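Local coordinates for SidF, inhibitor of growth family, member 3 (Legionella pneumophila subsp. pneumophila, PDB 4FYE), which is a phosphoinositide phosphatase that probably removes the phosphate from the 3-position of the inositol ring of phosphoinositide lipids, at residues A[538-541]-A[542-545]; A[490-493]-A[494-498]. The protein carries 1 engineered substitution. All coordinates share one frame; numbering follows the deposited sequence.

Following the chain from the N terminus, contact 2 (490-493 with 494-498) comes first, inside helix 482-514, and contact 1 (538-541 with 542-545) follows inside helix 522-583. Each is a contact along one helix between adjoining segments, so neither closes a loop; they lie in series, without nesting or crossing. The two helices are consecutive in the chain and run past each other in opposite directions here, their contact centres about 10 Å apart. Q542 of contact 1 joins them: its amide NE2 packs against K491, A494 and L495 of contact 2, while A545 touches K491. Both contacts fall within a predicted coiled coil.

Contact 1: A[538-541]-A[542-545]; sequences SIKK and QESA
The carbonyl oxygen of K540 receives two donors from a single residue, S544. The backbone bond is the firm one, with S544 N 2.9 Å from K540 O and an N-H...O angle of 171°. The hydroxyl adds a weak bond, S544 OG standing 3.4 Å from the same K540 O. It can do so because OG lies beside the serine's own backbone N (chi1 -75°), on the side that looks back down the helix. Serine suits this exposed place, since a short hydroxyl can share a carbonyl of the preceding turn.

One residue earlier, E543 N bonds to I539 O at 2.6 Å, almost straight out from the carbonyl. The side chains of the same two residues lie side by side and point the same way. The I539 methyl CG2, anti to the backbone N, sits over the face of the E543 carboxylate, nearly straight above its carbon CD at 3.3 Å. The extended glutamate chain starts against the backbone too, with CB 3.2 Å from I539 O. An isoleucine is apt here: its branch at CB sets a methyl against the flat group. The acid is buried, but its OE2 forms a salt bridge with R381, which should favour the charged form. K540 NZ, 5.6 Å from E543 OE1, is not in contact and could add only a longer-range attraction.

Q542 N bonds to S538 O at 3.2 Å, and the extended glutamine side chain carries its amide across to helix 482-514, whereas exposed K541 stretches fully outward. These i to i+4 bonds, with I539 and E543 buried and the lysines exposed, are those of an amphipathic alpha-helix, consistent with the predicted coiled coil.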
ATOM      1  N   SER A 538     -13.273  13.885  25.595  1.00 89.51           N
ATOM      2  CA  SER A 538     -14.176  12.866  26.042  1.00 93.14           C
ATOM      3  C   SER A 538     -13.920  11.489  25.420  1.00 87.46           C
ATOM      4  O   SER A 538     -13.891  10.470  26.114  1.00 84.85           O
ATOM      5  CB  SER A 538     -15.606  13.321  25.833  1.00 93.58           C
ATOM      6  OG  SER A 538     -16.447  12.343  26.369  1.00 95.59           O
ATOM      7  N   ILE A 539     -13.732  11.465  24.109  1.00 88.09           N
ATOM      8  CA  ILE A 539     -13.251  10.271  23.446  1.00 84.02           C
ATOM      9  C   ILE A 539     -11.892   9.878  24.029  1.00 85.77           C
ATOM     10  O   ILE A 539     -11.722   8.739  24.478  1.00 85.01           O
ATOM     11  CB  ILE A 539     -13.168  10.491  21.935  1.00 86.21           C
ATOM     12  CG1 ILE A 539     -14.557  10.868  21.411  1.00 82.55           C
ATOM     13  CG2 ILE A 539     -12.625   9.245  21.220  1.00 75.05           C
ATOM     14  CD1 ILE A 539     -14.502  11.870  20.276  1.00 83.99           C
ATOM     15  N   LYS A 540     -10.955  10.827  24.078  1.00 86.64           N
ATOM     16  CA  LYS A 540      -9.664  10.597  24.753  1.00 91.30           C
ATOM     17  C   LYS A 540      -9.801   9.779  26.028  1.00 89.73           C
ATOM     18  O   LYS A 540      -9.165   8.724  26.160  1.00 83.39           O
ATOM     19  CB  LYS A 540      -8.941  11.904  25.105  1.00 96.44           C
ATOM     20  CG  LYS A 540      -8.246  12.591  23.947  1.00 93.88           C
ATOM     21  CD  LYS A 540      -7.252  11.677  23.262  1.00 98.49           C
ATOM     22  CE  LYS A 540      -7.097  12.071  21.798  1.00 97.21           C
ATOM     23  NZ  LYS A 540      -6.974  13.559  21.690  1.00 97.33           N
ATOM     24  N   LYS A 541     -10.640  10.273  26.941  1.00 91.48           N
ATOM     25  CA  LYS A 541     -10.870   9.661  28.260  1.00 92.91           C
ATOM     26  C   LYS A 541     -11.395   8.211  28.167  1.00 89.27           C
ATOM     27  O   LYS A 541     -10.895   7.313  28.846  1.00 92.33           O
ATOM     28  CB  LYS A 541     -11.825  10.543  29.092  1.00 94.94           C
ATOM     29  CG  LYS A 541     -12.058  10.087  30.534  1.00 98.23           C
ATOM     30  CD  LYS A 541     -13.136  10.895  31.236  1.00 99.34           C
ATOM     31  CE  LYS A 541     -13.202  10.542  32.716  1.00101.20           C
ATOM     32  NZ  LYS A 541     -14.504  10.960  33.334  1.00105.25           N
ATOM     33  N   GLN A 542     -12.381   7.978  27.314  1.00 86.19           N
ATOM     34  CA  GLN A 542     -12.925   6.622  27.157  1.00 88.61           C
ATOM     35  C   GLN A 542     -11.942   5.743  26.412  1.00 83.15           C
ATOM     36  O   GLN A 542     -11.749   4.591  26.788  1.00 86.68           O
ATOM     37  CB  GLN A 542     -14.280   6.607  26.429  1.00 85.58           C
ATOM     38  CG  GLN A 542     -15.482   6.900  27.295  1.00 88.83           C
ATOM     39  CD  GLN A 542     -16.773   6.874  26.480  1.00 90.67           C
ATOM     40  OE1 GLN A 542     -17.387   7.922  26.286  1.00 91.56           O
ATOM     41  NE2 GLN A 542     -17.170   5.681  25.961  1.00 83.54           N
ATOM     42  N   GLU A 543     -11.332   6.275  25.352  1.00 79.15           N
ATOM     43  CA  GLU A 543     -10.217   5.583  24.675  1.00 74.39           C
ATOM     44  C   GLU A 543      -9.176   5.046  25.727  1.00 78.67           C
ATOM     45  O   GLU A 543      -8.865   3.836  25.775  1.00 76.41           O
ATOM     46  CB  GLU A 543      -9.600   6.498  23.603  1.00 75.80           C
ATOM     47  CG  GLU A 543     -10.461   6.627  22.327  1.00 79.79           C
ATOM     48  CD  GLU A 543      -9.853   7.454  21.154  1.00 77.36           C
ATOM     49  OE1 GLU A 543      -8.951   8.300  21.386  1.00 73.47           O
ATOM     50  OE2 GLU A 543     -10.329   7.290  19.985  1.00 76.94           O
ATOM     51  N   SER A 544      -8.718   5.918  26.627  1.00 78.43           N
ATOM     52  CA  SER A 544      -7.877   5.485  27.763  1.00 82.32           C
ATOM     53  C   SER A 544      -8.346   4.261  28.537  1.00 84.81           C
ATOM     54  O   SER A 544      -7.548   3.355  28.773  1.00 88.41           O
ATOM     55  CB  SER A 544      -7.675   6.612  28.762  1.00 81.18           C
ATOM     56  OG  SER A 544      -6.765   7.544  28.243  1.00 79.56           O
ATOM     57  N   ALA A 545      -9.610   4.229  28.949  1.00 80.15           N
ATOM     58  CA  ALA A 545     -10.046   3.151  29.827  1.00 84.52           C
ATOM     59  C   ALA A 545     -10.124   1.835  29.056  1.00 84.17           C
ATOM     60  O   ALA A 545      -9.807   0.760  29.588  1.00 86.34           O
ATOM     61  CB  ALA A 545     -11.372   3.485  30.511  1.00 82.71           C
TER

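Contact 2: A[490-493]-A[494-498]; sequences EKEN and ALKEV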
ATOM      1  N   GLU A 490     -18.971  -3.185  25.395  1.00 85.94           N
ATOM      2  CA  GLU A 490     -19.854  -2.216  26.073  1.00 92.60           C
ATOM      3  C   GLU A 490     -19.302  -0.774  25.989  1.00 88.14           C
ATOM      4  O   GLU A 490     -20.002   0.131  25.486  1.00 81.87           O
ATOM      5  CB  GLU A 490     -20.184  -2.605  27.533  1.00 95.12           C
ATOM      6  CG  GLU A 490     -21.100  -3.803  27.689  1.00 96.89           C
ATOM      7  CD  GLU A 490     -21.179  -4.304  29.139  1.00104.44           C
ATOM      8  OE1 GLU A 490     -20.120  -4.532  29.775  1.00103.25           O
ATOM      9  OE2 GLU A 490     -22.315  -4.472  29.651  1.00108.70           O
ATOM     10  N   LYS A 491     -18.063  -0.534  26.426  1.00 84.42           N
ATOM     11  CA  LYS A 491     -17.598   0.858  26.316  1.00 88.89           C
ATOM     12  C   LYS A 491     -17.405   1.401  24.909  1.00 85.46           C
ATOM     13  O   LYS A 491     -17.601   2.597  24.679  1.00 89.81           O
ATOM     14  CB  LYS A 491     -16.411   1.210  27.202  1.00 91.70           C
ATOM     15  CG  LYS A 491     -16.396   2.716  27.465  1.00 93.99           C
ATOM     16  CD  LYS A 491     -15.013   3.259  27.850  1.00 97.66           C
ATOM     17  CE  LYS A 491     -14.491   2.717  29.183  1.00 96.34           C
ATOM     18  NZ  LYS A 491     -15.052   3.359  30.420  1.00101.82           N
ATOM     19  N   GLU A 492     -17.026   0.541  23.973  1.00 81.88           N
ATOM     20  CA  GLU A 492     -16.843   0.999  22.594  1.00 85.49           C
ATOM     21  C   GLU A 492     -18.190   1.389  21.998  1.00 82.39           C
ATOM     22  O   GLU A 492     -18.299   2.357  21.240  1.00 81.40           O
ATOM     23  CB  GLU A 492     -16.118  -0.038  21.732  1.00 83.86           C
ATOM     24  CG  GLU A 492     -15.510   0.554  20.455  1.00 98.56           C
ATOM     25  CD  GLU A 492     -14.031   0.969  20.555  1.00102.69           C
ATOM     26  OE1 GLU A 492     -13.124   0.102  20.727  1.00106.92           O
ATOM     27  OE2 GLU A 492     -13.760   2.185  20.410  1.00107.65           O
ATOM     28  N   ASN A 493     -19.232   0.665  22.383  1.00 84.10           N
ATOM     29  CA  ASN A 493     -20.602   1.096  22.063  1.00 82.32           C
ATOM     30  C   ASN A 493     -21.070   2.472  22.633  1.00 82.50           C
ATOM     31  O   ASN A 493     -21.731   3.232  21.926  1.00 83.71           O
ATOM     32  CB  ASN A 493     -21.563  -0.066  22.263  1.00 83.66           C
ATOM     33  CG  ASN A 493     -21.339  -1.176  21.215  1.00 86.11           C
ATOM     34  OD1 ASN A 493     -20.918  -0.913  20.081  1.00 84.26           O
ATOM     35  ND2 ASN A 493     -21.619  -2.410  21.590  1.00 85.67           N
ATOM     36  N   ALA A 494     -20.636   2.832  23.842  1.00 82.03           N
ATOM     37  CA  ALA A 494     -20.855   4.187  24.413  1.00 86.57           C
ATOM     38  C   ALA A 494     -20.256   5.370  23.598  1.00 85.32           C
ATOM     39  O   ALA A 494     -20.800   6.505  23.580  1.00 82.63           O
ATOM     40  CB  ALA A 494     -20.340   4.229  25.848  1.00 85.26           C
ATOM     41  N   LEU A 495     -19.131   5.083  22.943  1.00 83.55           N
ATOM     42  CA  LEU A 495     -18.405   6.038  22.098  1.00 82.30           C
ATOM     43  C   LEU A 495     -19.075   6.424  20.805  1.00 79.45           C
ATOM     44  O   LEU A 495     -18.864   7.529  20.288  1.00 79.69           O
ATOM     45  CB  LEU A 495     -17.032   5.470  21.738  1.00 81.34           C
ATOM     46  CG  LEU A 495     -15.914   5.811  22.717  1.00 79.90           C
ATOM     47  CD1 LEU A 495     -14.649   5.107  22.271  1.00 82.63           C
ATOM     48  CD2 LEU A 495     -15.666   7.315  22.764  1.00 78.76           C
ATOM     49  N   LYS A 496     -19.856   5.498  20.269  1.00 81.11           N
ATOM     50  CA  LYS A 496     -20.458   5.660  18.945  1.00 80.42           C
ATOM     51  C   LYS A 496     -21.193   6.979  18.801  1.00 81.47           C
ATOM     52  O   LYS A 496     -20.864   7.760  17.922  1.00 83.81           O
ATOM     53  CB  LYS A 496     -21.356   4.471  18.587  1.00 79.31           C
ATOM     54  CG  LYS A 496     -20.711   3.067  18.667  1.00 84.43           C
ATOM     55  CD  LYS A 496     -19.320   2.886  18.022  1.00 78.63           C
ATOM     56  CE  LYS A 496     -18.871   1.410  18.032  1.00 76.97           C
ATOM     57  NZ  LYS A 496     -17.458   1.179  17.583  1.00 83.35           N
ATOM     58  N   GLU A 497     -22.146   7.241  19.696  1.00 90.46           N
ATOM     59  CA  GLU A 497     -22.842   8.530  19.773  1.00 90.02           C
ATOM     60  C   GLU A 497     -21.854   9.736  19.702  1.00 84.63           C
ATOM     61  O   GLU A 497     -21.820  10.511  18.728  1.00 74.64           O
ATOM     62  CB  GLU A 497     -23.650   8.561  21.061  1.00100.14           C
ATOM     63  CG  GLU A 497     -25.035   9.171  20.938  1.00116.92           C
ATOM     64  CD  GLU A 497     -25.116  10.197  19.824  1.00122.01           C
ATOM     65  OE1 GLU A 497     -24.490  11.271  19.950  1.00121.80           O
ATOM     66  OE2 GLU A 497     -25.809   9.923  18.819  1.00128.13           O
ATOM     67  N   VAL A 498     -21.034   9.876  20.736  1.00 83.85           N
ATOM     68  CA  VAL A 498     -19.964  10.877  20.741  1.00 82.87           C
ATOM     69  C   VAL A 498     -19.085  10.889  19.444  1.00 80.19           C
ATOM     70  O   VAL A 498     -18.836  11.956  18.840  1.00 79.04           O
ATOM     71  CB  VAL A 498     -19.096  10.706  22.008  1.00 85.78           C
ATOM     72  CG1 VAL A 498     -18.287  11.963  22.252  1.00 83.93           C
ATOM     73  CG2 VAL A 498     -19.972  10.365  23.240  1.00 91.59           C
TER
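The flat groups of E492 and N493 are each met at an oxygen, and within this stretch nothing is stacked on their faces. The L495 methyl CD1 approaches E492 OE2 to 3.6 Å, coming obliquely from well out of the carboxylate plane. At the N493 amide, the carbon CE of K496 lies 3.7 Å from OD1, close to the amide plane.

K496 does most of the work. Its chain leaves with CG beside its own backbone N and then bends at chi2 (-47°), which folds the methylenes back over the carbonyls of the previous turn. CG thus lies 3.4 Å from N493 O, and CE is equally close to E492 O. The amine ends across the glutamate's chain rather than at its acid, NZ being 3.5 Å from E492 CG. A lysine suits this place because four methylenes can cover the backbone while the amine continues to D388 O, to which it donates a hydrogen bond.

The glutamate chain starts with CG anti to the backbone N and bends at chi2 (95°), so its carboxylate turns toward L495 instead of the amine. OE2 and K496 NZ remain 4.8 Å apart, and the acid's own ion pairs, with R443 and K499, are long and weak.

Most of the backbone bonds here are weak. A494 N bonds to E490 O at 3.2 Å, yet L495 N divides itself weakly between K491 O and E492 O, and K496 N reaches only N493 O, again weakly. K491, A494 and L495 face helix 522-583. Chemically, E492 and K496 would probably attract one another through space without a salt bridge, the amine being held instead by a backbone carbonyl.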